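Probable glutamine-binding lipoprotein GlnH (GLNBP) (Mycobacterium tuberculosis, PDB 6H20) probably serves as a periplasmic-type solute-binding lipoprotein that captures amino acids such as aspartate, glutamate and asparagine and takes part in control of glutamate metabolism. Local coordinates at residues Ala86-Gly91 and Asn251-Arg256; Ala29-Phe34 and Gly245-Val250; Val189-Cys194 and Asp204-Asp209. All blocks are in the same frame, centred on the assembly; numbering follows the deposited sequence.

Interaction 1 (Ala86-Gly91 and Asn251-Arg256); sequences ARDIFG and NGTLER
Asp88 and Arg256 meet end to end between two helices. The short segments 86-90 and 251-256 run at 112° to each other, with axes 10.2 Å apart at closest approach. The carboxylate of Asp88 divides its two oxygens between two residues of the other helix. OD1 faces Arg256 and forms a salt bridge with NE at 2.9 Å. Here OD1 uses its syn lone pair, on the side of the other oxygen. The bond is bent, at 131°, and the carboxylate and guanidinium planes stand 63° apart. A second, weak bond runs from Arg256 NH2 to the same OD1. The Arg256 chain leaves its backbone with CG anti to N, is extended to CD and bends at chi3, which turns NE and NH2 back to the acid.

OD2 takes the hydroxyl of Thr253, whose OG1 donates to it at 2.6 Å. The donor comes from above the carboxylate plane. The two side chains lie alongside each other, antiparallel, and OD2 is also 3.2 Å from Thr253 CA. Gripped at both oxygens, the carboxylate is held against rotation.

Arg87 crosses Arg256 at about a right angle, and its CD is 3.9 Å from Arg256 NH2. The two guanidiniums carry like charges. Glu84, one turn before Asp88, forms salt bridges with both and probably offsets their repulsion. Asp260 holds Arg256 NH1.

The contact joins helix 77-90 to helix 244-259 at the surface. Next to it, Ile89 touches Ile47 of helix 45-50, and Phe249 of helix 244-259 packs on Asp88 and Ile89.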
ATOM      1  N   ALA A  86     -11.309  -9.415  -9.825  1.00 16.36           N
ATOM      2  CA  ALA A  86     -12.051  -9.369 -11.081  1.00 17.83           C
ATOM      3  C   ALA A  86     -12.268 -10.766 -11.645  1.00 18.84           C
ATOM      4  O   ALA A  86     -13.329 -11.057 -12.213  1.00 20.54           O
ATOM      5  CB  ALA A  86     -11.317  -8.482 -12.089  1.00 19.71           C
ATOM      6  N   ARG A  87     -11.273 -11.648 -11.507  1.00 17.81           N
ATOM      7  CA  ARG A  87     -11.459 -13.026 -11.958  1.00 20.31           C
ATOM      8  C   ARG A  87     -12.644 -13.676 -11.253  1.00 19.85           C
ATOM      9  O   ARG A  87     -13.447 -14.375 -11.882  1.00 22.78           O
ATOM     10  CB  ARG A  87     -10.192 -13.843 -11.723  1.00 21.10           C
ATOM     11  CG  ARG A  87     -10.219 -15.206 -12.413  1.00 24.48           C
ATOM     12  CD  ARG A  87      -9.196 -16.176 -11.813  1.00 23.49           C
ATOM     13  NE  ARG A  87      -7.827 -15.651 -11.855  1.00 23.12           N
ATOM     14  CZ  ARG A  87      -7.031 -15.703 -12.921  1.00 28.04           C
ATOM     15  NH1 ARG A  87      -7.464 -16.245 -14.054  1.00 28.67           N
ATOM     16  NH2 ARG A  87      -5.798 -15.209 -12.858  1.00 29.63           N
ATOM     17  N   ASP A  88     -12.767 -13.453  -9.942  1.00 19.15           N
ATOM     18  CA  ASP A  88     -13.878 -14.039  -9.193  1.00 17.51           C
ATOM     19  C   ASP A  88     -15.221 -13.449  -9.623  1.00 18.74           C
ATOM     20  O   ASP A  88     -16.244 -14.147  -9.576  1.00 20.31           O
ATOM     21  CB  ASP A  88     -13.671 -13.833  -7.692  1.00 18.57           C
ATOM     22  CG  ASP A  88     -12.682 -14.818  -7.085  1.00 23.66           C
ATOM     23  OD1 ASP A  88     -12.057 -15.585  -7.832  1.00 24.60           O
ATOM     24  OD2 ASP A  88     -12.553 -14.813  -5.847  1.00 28.45           O
ATOM     25  N   ILE A  89     -15.249 -12.182 -10.044  1.00 19.07           N
ATOM     26  CA  ILE A  89     -16.511 -11.566 -10.457  1.00 18.27           C
ATOM     27  C   ILE A  89     -16.891 -12.004 -11.861  1.00 22.56           C
ATOM     28  O   ILE A  89     -18.042 -12.389 -12.119  1.00 26.38           O
ATOM     29  CB  ILE A  89     -16.443 -10.029 -10.349  1.00 19.82           C
ATOM     30  CG1 ILE A  89     -16.171  -9.596  -8.907  1.00 20.91           C
ATOM     31  CG2 ILE A  89     -17.732  -9.388 -10.882  1.00 22.07           C
ATOM     32  CD1 ILE A  89     -15.912  -8.097  -8.737  1.00 21.42           C
ATOM     33  N   PHE A  90     -15.940 -11.943 -12.788  1.00 24.03           N
ATOM     34  CA  PHE A  90     -16.218 -12.057 -14.210  1.00 24.53           C
ATOM     35  C   PHE A  90     -15.770 -13.365 -14.839  1.00 29.64           C
ATOM     36  O   PHE A  90     -16.178 -13.652 -15.972  1.00 36.00           O
ATOM     37  CB  PHE A  90     -15.547 -10.904 -14.966  1.00 26.42           C
ATOM     38  CG  PHE A  90     -16.107  -9.561 -14.622  1.00 24.45           C
ATOM     39  CD1 PHE A  90     -17.297  -9.133 -15.187  1.00 24.61           C
ATOM     40  CD2 PHE A  90     -15.462  -8.732 -13.725  1.00 23.51           C
ATOM     41  CE1 PHE A  90     -17.824  -7.899 -14.874  1.00 27.97           C
ATOM     42  CE2 PHE A  90     -15.990  -7.485 -13.412  1.00 23.25           C
ATOM     43  CZ  PHE A  90     -17.179  -7.076 -13.986  1.00 22.70           C
ATOM     44  N   GLY A  91     -14.945 -14.154 -14.159  1.00 27.09           N
ATOM     45  CA  GLY A  91     -14.407 -15.375 -14.709  1.00 30.16           C
ATOM     46  C   GLY A  91     -13.016 -15.231 -15.290  1.00 29.98           C
ATOM     47  O   GLY A  91     -12.283 -16.225 -15.355  1.00 35.71           O
ATOM     48  N   ASN A 251     -12.797 -11.003   0.661  1.00 16.58           N
ATOM     49  CA  ASN A 251     -12.168 -11.949   1.573  1.00 16.20           C
ATOM     50  C   ASN A 251     -12.257 -13.372   1.043  1.00 16.43           C
ATOM     51  O   ASN A 251     -11.353 -14.180   1.293  1.00 15.44           O
ATOM     52  CB  ASN A 251     -12.757 -11.806   2.978  1.00 17.30           C
ATOM     53  CG  ASN A 251     -12.286 -10.533   3.652  1.00 17.31           C
ATOM     54  OD1 ASN A 251     -11.284  -9.947   3.226  1.00 17.95           O
ATOM     55  ND2 ASN A 251     -12.970 -10.111   4.708  1.00 16.60           N
ATOM     56  N   GLY A 252     -13.326 -13.689   0.301  1.00 14.44           N
ATOM     57  CA  GLY A 252     -13.377 -14.961  -0.398  1.00 16.99           C
ATOM     58  C   GLY A 252     -12.268 -15.103  -1.429  1.00 14.48           C
ATOM     59  O   GLY A 252     -11.616 -16.152  -1.513  1.00 16.37           O
ATOM     60  N   THR A 253     -12.035 -14.049  -2.225  1.00 16.11           N
ATOM     61  CA  THR A 253     -10.923 -14.070  -3.173  1.00 15.50           C
ATOM     62  C   THR A 253      -9.604 -14.295  -2.455  1.00 13.55           C
ATOM     63  O   THR A 253      -8.759 -15.077  -2.915  1.00 16.64           O
ATOM     64  CB  THR A 253     -10.851 -12.751  -3.955  1.00 14.80           C
ATOM     65  OG1 THR A 253     -12.095 -12.526  -4.633  1.00 18.88           O
ATOM     66  CG2 THR A 253      -9.732 -12.821  -4.993  1.00 15.47           C
ATOM     67  N   LEU A 254      -9.401 -13.605  -1.331  1.00 14.80           N
ATOM     68  CA  LEU A 254      -8.133 -13.764  -0.631  1.00 14.60           C
ATOM     69  C   LEU A 254      -7.974 -15.178  -0.077  1.00 14.90           C
ATOM     70  O   LEU A 254      -6.880 -15.744  -0.140  1.00 16.61           O
ATOM     71  CB  LEU A 254      -7.978 -12.698   0.454  1.00 13.89           C
ATOM     72  CG  LEU A 254      -7.922 -11.278  -0.123  1.00 14.73           C
ATOM     73  CD1 LEU A 254      -7.772 -10.223   0.973  1.00 16.13           C
ATOM     74  CD2 LEU A 254      -6.806 -11.129  -1.182  1.00 14.55           C
ATOM     75  N   GLU A 255      -9.046 -15.774   0.459  1.00 14.78           N
ATOM     76  CA  GLU A 255      -8.970 -17.184   0.852  1.00 15.16           C
ATOM     77  C   GLU A 255      -8.589 -18.060  -0.332  1.00 14.29           C
ATOM     78  O   GLU A 255      -7.738 -18.956  -0.210  1.00 17.33           O
ATOM     79  CB  GLU A 255     -10.307 -17.666   1.424  1.00 16.26           C
ATOM     80  CG  GLU A 255     -10.650 -17.132   2.815  1.00 19.87           C
ATOM     81  CD  GLU A 255      -9.921 -17.864   3.930  1.00 23.36           C
ATOM     82  OE1 GLU A 255      -9.276 -18.910   3.665  1.00 23.26           O
ATOM     83  OE2 GLU A 255     -10.009 -17.397   5.083  1.00 21.47           O
ATOM     84  N   ARG A 256      -9.196 -17.815  -1.496  1.00 15.26           N
ATOM     85  CA  ARG A 256      -8.837 -18.605  -2.670  1.00 15.23           C
ATOM     86  C   ARG A 256      -7.353 -18.491  -2.989  1.00 16.95           C
ATOM     87  O   ARG A 256      -6.668 -19.508  -3.136  1.00 17.47           O
ATOM     88  CB  ARG A 256      -9.667 -18.210  -3.887  1.00 15.11           C
ATOM     89  CG  ARG A 256      -9.303 -19.088  -5.072  1.00 15.27           C
ATOM     90  CD  ARG A 256     -10.108 -18.754  -6.300  1.00 16.36           C
ATOM     91  NE  ARG A 256      -9.988 -17.373  -6.776  1.00 17.01           N
ATOM     92  CZ  ARG A 256      -8.960 -16.898  -7.482  1.00 18.52           C
ATOM     93  NH1 ARG A 256      -7.914 -17.672  -7.758  1.00 19.81           N
ATOM     94  NH2 ARG A 256      -8.975 -15.638  -7.908  1.00 19.83           N
TER

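Interaction 2 (Ala29-Phe34 and Gly245-Val250); sequences ASLRPF and GLVRFV
Arg248 leaves helix 244-259 toward segment 29-34, with CG anti to its carbonyl carbon (chi1 -59°). Its CB lies over one face of the Phe34 ring, 4.0 Å from the ring centroid, in a CH-pi contact. The aliphatic chain runs beside Arg32 O, to which CG comes within 3.1 Å. CG also packs 3.8 Å from Leu31 CB. The chain stays extended from CG to NE. CD lies over the same face of Phe34, with CE1 3.8 Å away. Leu31 CB sits over one guanidinium face, offset toward its rim, and NH2 is 4.1 Å from Leu31 CD2.

At the tip, NH1 donates to Arg32 O at 2.8 Å, in the carbonyl plane and on a lone pair. The bond is fairly straight, at 155°. NH1 also forms a salt bridge with Asp287, the chain's last residue.

The contact lays the N-terminal segment along helix 244-259 of this family 3 solute-binding protein. Segment 29-34 begins in the short, weakly bonded strand 29-30, which pairs in parallel with strand 284-285. One residue earlier, Val247 CG1 sits 3.2 Å from Ser30 OG, which is hydrogen-bonded to Phe134 O. Pro33 CA makes a CA-H...O contact with Arg248 O. Phe34 turns its ring edge to Gly245 O, with CE2 3.4 Å away.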
ATOM      1  N   ALA A  29      -8.884  -7.487  11.742  1.00 24.28           N
ATOM      2  CA  ALA A  29      -9.983  -8.441  11.671  1.00 24.36           C
ATOM      3  C   ALA A  29     -11.065  -7.924  10.731  1.00 25.64           C
ATOM      4  O   ALA A  29     -11.464  -6.756  10.804  1.00 28.64           O
ATOM      5  CB  ALA A  29     -10.575  -8.656  13.061  1.00 22.73           C
ATOM      6  N   SER A  30     -11.548  -8.803   9.848  1.00 20.49           N
ATOM      7  CA  SER A  30     -12.494  -8.402   8.810  1.00 18.40           C
ATOM      8  C   SER A  30     -13.681  -9.367   8.777  1.00 19.07           C
ATOM      9  O   SER A  30     -13.848 -10.166   9.699  1.00 22.17           O
ATOM     10  CB  SER A  30     -11.767  -8.316   7.459  1.00 17.54           C
ATOM     11  OG  SER A  30     -12.587  -7.811   6.415  1.00 18.94           O
ATOM     12  N   LEU A  31     -14.498  -9.317   7.723  1.00 21.44           N
ATOM     13  CA  LEU A  31     -15.759 -10.060   7.698  1.00 19.47           C
ATOM     14  C   LEU A  31     -15.612 -11.404   6.995  1.00 17.38           C
ATOM     15  O   LEU A  31     -15.010 -11.501   5.922  1.00 19.48           O
ATOM     16  CB  LEU A  31     -16.825  -9.234   6.982  1.00 20.94           C
ATOM     17  CG  LEU A  31     -17.229  -7.947   7.696  1.00 22.77           C
ATOM     18  CD1 LEU A  31     -18.229  -7.177   6.854  1.00 24.16           C
ATOM     19  CD2 LEU A  31     -17.800  -8.264   9.073  1.00 25.62           C
ATOM     20  N   ARG A  32     -16.220 -12.428   7.574  1.00 21.28           N
ATOM     21  CA  ARG A  32     -16.112 -13.766   7.023  1.00 19.76           C
ATOM     22  C   ARG A  32     -16.708 -13.806   5.614  1.00 18.13           C
ATOM     23  O   ARG A  32     -17.720 -13.155   5.346  1.00 20.99           O
ATOM     24  CB  ARG A  32     -16.884 -14.712   7.945  1.00 22.84           C
ATOM     25  CG  ARG A  32     -16.724 -16.166   7.647  1.00 26.31           C
ATOM     26  CD  ARG A  32     -17.354 -16.979   8.788  1.00 26.57           C
ATOM     27  NE  ARG A  32     -16.620 -16.798  10.037  1.00 30.02           N
ATOM     28  CZ  ARG A  32     -15.518 -17.473  10.356  1.00 30.41           C
ATOM     29  NH1 ARG A  32     -15.029 -18.379   9.519  1.00 34.58           N
ATOM     30  NH2 ARG A  32     -14.907 -17.246  11.509  1.00 37.86           N
ATOM     31  N   PRO A  33     -16.104 -14.545   4.688  1.00 16.94           N
ATOM     32  CA  PRO A  33     -16.677 -14.664   3.343  1.00 17.21           C
ATOM     33  C   PRO A  33     -18.040 -15.345   3.365  1.00 20.05           C
ATOM     34  O   PRO A  33     -18.420 -16.009   4.329  1.00 19.84           O
ATOM     35  CB  PRO A  33     -15.659 -15.532   2.602  1.00 16.85           C
ATOM     36  CG  PRO A  33     -14.391 -15.399   3.418  1.00 21.66           C
ATOM     37  CD  PRO A  33     -14.820 -15.260   4.822  1.00 19.24           C
ATOM     38  N   PHE A  34     -18.768 -15.190   2.259  1.00 19.96           N
ATOM     39  CA  PHE A  34     -20.047 -15.871   2.115  1.00 17.42           C
ATOM     40  C   PHE A  34     -19.838 -17.375   2.002  1.00 17.26           C
ATOM     41  O   PHE A  34     -18.854 -17.848   1.428  1.00 19.42           O
ATOM     42  CB  PHE A  34     -20.745 -15.397   0.847  1.00 19.12           C
ATOM     43  CG  PHE A  34     -21.189 -13.963   0.896  1.00 20.46           C
ATOM     44  CD1 PHE A  34     -22.278 -13.586   1.664  1.00 23.59           C
ATOM     45  CD2 PHE A  34     -20.520 -12.999   0.165  1.00 19.78           C
ATOM     46  CE1 PHE A  34     -22.699 -12.266   1.702  1.00 24.79           C
ATOM     47  CE2 PHE A  34     -20.935 -11.669   0.200  1.00 20.27           C
ATOM     48  CZ  PHE A  34     -22.028 -11.314   0.972  1.00 23.55           C
ATOM     49  N   GLY A 245     -20.967  -6.431   1.855  1.00 20.05           N
ATOM     50  CA  GLY A 245     -20.989  -7.556   0.931  1.00 18.19           C
ATOM     51  C   GLY A 245     -19.714  -7.660   0.118  1.00 17.95           C
ATOM     52  O   GLY A 245     -19.191  -8.751  -0.105  1.00 19.57           O
ATOM     53  N   LEU A 246     -19.201  -6.524  -0.345  1.00 17.42           N
ATOM     54  CA  LEU A 246     -17.955  -6.546  -1.103  1.00 16.16           C
ATOM     55  C   LEU A 246     -16.772  -6.930  -0.225  1.00 16.61           C
ATOM     56  O   LEU A 246     -15.840  -7.579  -0.708  1.00 17.16           O
ATOM     57  CB  LEU A 246     -17.738  -5.178  -1.750  1.00 16.88           C
ATOM     58  CG  LEU A 246     -16.569  -5.051  -2.721  1.00 16.15           C
ATOM     59  CD1 LEU A 246     -16.568  -6.148  -3.754  1.00 19.32           C
ATOM     60  CD2 LEU A 246     -16.622  -3.679  -3.399  1.00 18.28           C
ATOM     61  N   VAL A 247     -16.788  -6.551   1.055  1.00 18.06           N
ATOM     62  CA  VAL A 247     -15.751  -7.018   1.978  1.00 16.21           C
ATOM     63  C   VAL A 247     -15.738  -8.542   2.032  1.00 15.73           C
ATOM     64  O   VAL A 247     -14.684  -9.179   1.893  1.00 17.05           O
ATOM     65  CB  VAL A 247     -15.955  -6.413   3.379  1.00 19.87           C
ATOM     66  CG1 VAL A 247     -14.912  -6.980   4.352  1.00 19.02           C
ATOM     67  CG2 VAL A 247     -15.897  -4.894   3.321  1.00 20.29           C
ATOM     68  N   ARG A 248     -16.913  -9.150   2.262  1.00 18.54           N
ATOM     69  CA  ARG A 248     -16.977 -10.608   2.305  1.00 16.07           C
ATOM     70  C   ARG A 248     -16.538 -11.219   0.983  1.00 16.84           C
ATOM     71  O   ARG A 248     -15.824 -12.226   0.973  1.00 18.43           O
ATOM     72  CB  ARG A 248     -18.383 -11.081   2.683  1.00 16.64           C
ATOM     73  CG  ARG A 248     -18.847 -10.561   4.023  1.00 16.66           C
ATOM     74  CD  ARG A 248     -20.194 -11.182   4.379  1.00 20.82           C
ATOM     75  NE  ARG A 248     -20.782 -10.581   5.574  1.00 20.14           N
ATOM     76  CZ  ARG A 248     -20.478 -10.944   6.817  1.00 25.00           C
ATOM     77  NH1 ARG A 248     -19.584 -11.903   7.033  1.00 24.55           N
ATOM     78  NH2 ARG A 248     -21.062 -10.339   7.848  1.00 27.50           N
ATOM     79  N   PHE A 249     -16.947 -10.623  -0.142  1.00 17.46           N
ATOM     80  CA  PHE A 249     -16.560 -11.151  -1.446  1.00 17.41           C
ATOM     81  C   PHE A 249     -15.044 -11.136  -1.612  1.00 15.74           C
ATOM     82  O   PHE A 249     -14.439 -12.154  -1.979  1.00 16.86           O
ATOM     83  CB  PHE A 249     -17.230 -10.356  -2.580  1.00 20.12           C
ATOM     84  CG  PHE A 249     -17.024 -10.969  -3.935  1.00 16.36           C
ATOM     85  CD1 PHE A 249     -15.838 -10.753  -4.647  1.00 16.33           C
ATOM     86  CD2 PHE A 249     -17.993 -11.808  -4.477  1.00 17.88           C
ATOM     87  CE1 PHE A 249     -15.639 -11.348  -5.881  1.00 16.84           C
ATOM     88  CE2 PHE A 249     -17.802 -12.402  -5.702  1.00 16.49           C
ATOM     89  CZ  PHE A 249     -16.624 -12.179  -6.406  1.00 17.33           C
ATOM     90  N   VAL A 250     -14.413  -9.981  -1.364  1.00 15.77           N
ATOM     91  CA  VAL A 250     -12.958  -9.885  -1.502  1.00 16.08           C
ATOM     92  C   VAL A 250     -12.261 -10.840  -0.544  1.00 16.48           C
ATOM     93  O   VAL A 250     -11.250 -11.461  -0.890  1.00 15.59           O
ATOM     94  CB  VAL A 250     -12.498  -8.428  -1.302  1.00 15.97           C
ATOM     95  CG1 VAL A 250     -10.978  -8.345  -1.274  1.00 16.72           C
ATOM     96  CG2 VAL A 250     -13.054  -7.541  -2.426  1.00 17.80           C
TER

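Interaction 3 (Val189-Cys194 and Asp204-Asp209); sequences VNWADC and DAVSTD. With ASN (asparagine), chain B.
This contact forms part of the amino-acid pocket of a family 3 solute-binding protein, consistent with the type 2 periplasmic-binding-protein fold. It joins the start of helix 191-199 to strand 205-207, a parallel neighbour of strand 163-167 in the main sheet. Trp191, Thr208 and Asp209 all belong to the asparagine pocket.

The central interaction is CH-pi. Thr208 CB lies over the six-membered ring of Trp191, 3.5 Å from its centroid and 22° off the normal. Thr208 CG2 sits on the same face, nearer the rim. Thr208 OG1 is anti to its backbone N and approaches Trp191 CZ2, while its hydrogen bond is to Ser172 OG. Ile212 of helix 210-219 also touches Trp191.

Apolar packing continues beside the six-membered ring. Val206 CG1 meets Trp191 CZ3 at 3.7 Å, crossing it obliquely. Val206 CG2 rests 3.8 Å from Cys194 CB. Cys194 is bonded to Cys165 through a disulfide, which ties this helix covalently to strand 163-167.

Hydrogen bonds within segment 189-194 cap the N-terminus of helix 191-199, next to Trp191. Asn190 and Asp193 form a capping box. Asn190 is the N-cap, and its OD1 accepts from Asp193 N at 3.2 Å. In return, Asp193 OD2 accepts from Asn190 N.

The bound asparagine is held by polar contacts. Its amino N donates to Asp209 OD2 at 2.8 Å, and Tyr235 OH is a second partner of that oxygen. Arg106, Thr121, Ser123, Arg128 and Thr171 also bond the ligand. At the indole edge, in plane, Trp191 NE1 lies 2.7 Å from the ligand ND2. Both nitrogens carry hydrogens as modelled, so no hydrogen bond is assigned; the short distance would perhaps suit an amide with OD1 and ND2 exchanged.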
ATOM      1  N   VAL A 189       3.971  13.897  -3.641  1.00 23.35           N
ATOM      2  CA  VAL A 189       2.722  13.234  -4.017  1.00 21.26           C
ATOM      3  C   VAL A 189       2.859  11.718  -3.945  1.00 22.32           C
ATOM      4  O   VAL A 189       1.985  11.027  -3.404  1.00 21.66           O
ATOM      5  CB  VAL A 189       2.263  13.685  -5.415  1.00 22.19           C
ATOM      6  CG1 VAL A 189       1.020  12.894  -5.832  1.00 27.17           C
ATOM      7  CG2 VAL A 189       1.977  15.165  -5.419  1.00 28.41           C
ATOM      8  N   ASN A 190       3.930  11.165  -4.516  1.00 23.15           N
ATOM      9  CA  ASN A 190       4.056   9.718  -4.571  1.00 22.17           C
ATOM     10  C   ASN A 190       5.503   9.297  -4.342  1.00 20.53           C
ATOM     11  O   ASN A 190       6.428  10.115  -4.370  1.00 20.71           O
ATOM     12  CB  ASN A 190       3.434   9.121  -5.843  1.00 28.29           C
ATOM     13  CG  ASN A 190       4.142   9.559  -7.097  1.00 28.10           C
ATOM     14  OD1 ASN A 190       5.352   9.391  -7.231  1.00 33.56           O
ATOM     15  ND2 ASN A 190       3.389  10.136  -8.027  1.00 36.28           N
ATOM     16  N   TRP A 191       5.686   7.995  -4.099  1.00 21.58           N
ATOM     17  CA  TRP A 191       6.998   7.498  -3.697  1.00 21.59           C
ATOM     18  C   TRP A 191       8.032   7.609  -4.809  1.00 22.93           C
ATOM     19  O   TRP A 191       9.223   7.763  -4.519  1.00 19.64           O
ATOM     20  CB  TRP A 191       6.884   6.071  -3.167  1.00 23.10           C
ATOM     21  CG  TRP A 191       6.120   6.064  -1.893  1.00 18.86           C
ATOM     22  CD1 TRP A 191       4.858   5.578  -1.698  1.00 22.00           C
ATOM     23  CD2 TRP A 191       6.539   6.622  -0.641  1.00 17.31           C
ATOM     24  NE1 TRP A 191       4.482   5.780  -0.397  1.00 18.82           N
ATOM     25  CE2 TRP A 191       5.486   6.415   0.277  1.00 17.11           C
ATOM     26  CE3 TRP A 191       7.703   7.261  -0.197  1.00 17.50           C
ATOM     27  CZ2 TRP A 191       5.552   6.846   1.595  1.00 17.57           C
ATOM     28  CZ3 TRP A 191       7.779   7.688   1.117  1.00 15.45           C
ATOM     29  CH2 TRP A 191       6.699   7.474   2.009  1.00 15.56           C
ATOM     30  N   ALA A 192       7.603   7.552  -6.073  1.00 20.87           N
ATOM     31  CA  ALA A 192       8.557   7.745  -7.162  1.00 21.57           C
ATOM     32  C   ALA A 192       9.194   9.126  -7.082  1.00 20.59           C
ATOM     33  O   ALA A 192      10.357   9.299  -7.479  1.00 19.25           O
ATOM     34  CB  ALA A 192       7.859   7.541  -8.503  1.00 22.46           C
ATOM     35  N   ASP A 193       8.449  10.116  -6.565  1.00 20.78           N
ATOM     36  CA  ASP A 193       8.985  11.467  -6.422  1.00 20.24           C
ATOM     37  C   ASP A 193      10.098  11.507  -5.384  1.00 18.53           C
ATOM     38  O   ASP A 193      11.054  12.279  -5.525  1.00 18.64           O
ATOM     39  CB  ASP A 193       7.865  12.434  -6.043  1.00 22.81           C
ATOM     40  CG  ASP A 193       6.758  12.475  -7.070  1.00 31.12           C
ATOM     41  OD1 ASP A 193       7.038  12.265  -8.270  1.00 35.60           O
ATOM     42  OD2 ASP A 193       5.597  12.729  -6.684  1.00 29.28           O
ATOM     43  N   CYS A 194       9.983  10.693  -4.325  1.00 20.15           N
ATOM     44  CA  CYS A 194      11.057  10.614  -3.336  1.00 19.81           C
ATOM     45  C   CYS A 194      12.317  10.055  -3.966  1.00 18.64           C
ATOM     46  O   CYS A 194      13.429  10.500  -3.652  1.00 19.17           O
ATOM     47  CB  CYS A 194      10.650   9.726  -2.158  1.00 15.86           C
ATOM     48  SG  CYS A 194       9.487  10.455  -1.009  1.00 21.91           S
ATOM     49  N   ASP A 204      18.015  13.263   1.970  1.00 19.37           N
ATOM     50  CA  ASP A 204      19.029  12.346   2.475  1.00 18.89           C
ATOM     51  C   ASP A 204      18.552  10.909   2.620  1.00 16.87           C
ATOM     52  O   ASP A 204      19.375   9.984   2.547  1.00 18.66           O
ATOM     53  CB  ASP A 204      19.543  12.843   3.829  1.00 19.76           C
ATOM     54  CG  ASP A 204      20.089  14.245   3.739  1.00 23.46           C
ATOM     55  OD1 ASP A 204      21.031  14.449   2.943  1.00 26.70           O
ATOM     56  OD2 ASP A 204      19.554  15.140   4.427  1.00 22.58           O
ATOM     57  N   ALA A 205      17.253  10.695   2.802  1.00 15.91           N
ATOM     58  CA  ALA A 205      16.731   9.349   2.966  1.00 15.83           C
ATOM     59  C   ALA A 205      15.241   9.352   2.662  1.00 13.55           C
ATOM     60  O   ALA A 205      14.590  10.402   2.641  1.00 15.64           O
ATOM     61  CB  ALA A 205      16.971   8.832   4.389  1.00 16.05           C
ATOM     62  N   VAL A 206      14.713   8.155   2.420  1.00 14.32           N
ATOM     63  CA  VAL A 206      13.279   7.933   2.267  1.00 14.15           C
ATOM     64  C   VAL A 206      12.861   6.940   3.340  1.00 15.02           C
ATOM     65  O   VAL A 206      13.602   6.000   3.632  1.00 16.59           O
ATOM     66  CB  VAL A 206      12.972   7.362   0.869  1.00 14.14           C
ATOM     67  CG1 VAL A 206      11.460   7.243   0.653  1.00 15.09           C
ATOM     68  CG2 VAL A 206      13.580   8.245  -0.192  1.00 17.06           C
ATOM     69  N   SER A 207      11.680   7.120   3.929  1.00 14.77           N
ATOM     70  CA  SER A 207      11.211   6.140   4.902  1.00 13.78           C
ATOM     71  C   SER A 207       9.776   5.748   4.595  1.00 14.34           C
ATOM     72  O   SER A 207       8.875   6.594   4.636  1.00 15.47           O
ATOM     73  CB  SER A 207      11.326   6.647   6.342  1.00 13.98           C
ATOM     74  OG  SER A 207      10.912   5.632   7.254  1.00 15.19           O
ATOM     75  N   THR A 208       9.566   4.467   4.305  1.00 13.73           N
ATOM     76  CA  THR A 208       8.222   3.917   4.100  1.00 13.31           C
ATOM     77  C   THR A 208       8.328   2.398   4.160  1.00 13.35           C
ATOM     78  O   THR A 208       9.379   1.849   4.524  1.00 13.56           O
ATOM     79  CB  THR A 208       7.566   4.430   2.805  1.00 11.87           C
ATOM     80  OG1 THR A 208       6.202   4.000   2.759  1.00 13.78           O
ATOM     81  CG2 THR A 208       8.242   3.910   1.542  1.00 14.11           C
ATOM     82  N   ASP A 209       7.238   1.725   3.789  1.00 14.52           N
ATOM     83  CA  ASP A 209       7.167   0.270   3.790  1.00 13.08           C
ATOM     84  C   ASP A 209       8.367  -0.333   3.067  1.00 11.85           C
ATOM     85  O   ASP A 209       8.720   0.099   1.969  1.00 13.46           O
ATOM     86  CB  ASP A 209       5.923  -0.165   3.007  1.00 15.13           C
ATOM     87  CG  ASP A 209       4.631   0.505   3.460  1.00 15.23           C
ATOM     88  OD1 ASP A 209       4.597   1.288   4.437  1.00 13.97           O
ATOM     89  OD2 ASP A 209       3.626   0.222   2.785  1.00 15.56           O
TER
HETATM   90  N   ASN B 401       1.309   1.595   3.342  1.00 15.01           N
HETATM   91  CA  ASN B 401       1.484   3.001   3.704  1.00 14.26           C
HETATM   92  C   ASN B 401       0.123   3.656   3.854  1.00 15.65           C
HETATM   93  O   ASN B 401       0.028   4.895   3.930  1.00 14.72           O
HETATM   94  CB  ASN B 401       2.327   3.732   2.657  1.00 15.45           C
HETATM   95  CG  ASN B 401       1.622   3.868   1.330  1.00 16.10           C
HETATM   96  OD1 ASN B 401       0.648   3.181   1.039  1.00 17.19           O
HETATM   97  ND2 ASN B 401       2.095   4.793   0.527  1.00 15.55           N
HETATM   98  OXT ASN B 401      -0.889   2.924   3.896  1.00 15.29           O

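Overall arrangement
Interactions 1 and 2 are neighbours, with centres 11 Å apart, and both use helix 244-259. They touch directly. Asn251 ND2 probably donates to Leu31 O at 2.8 Å and to Ser30 OG. Interaction 3 lies on the opposite side of the chain's centre. Its centre is 32 Å from those of both other contacts, and its nearest atoms are about 16 Å from interaction 1 and about 17 Å from interaction 2. It alone holds residues of the asparagine pocket. Along the chain, interactions 1 and 2 cross, and interaction 3 is nested inside the loops that both close.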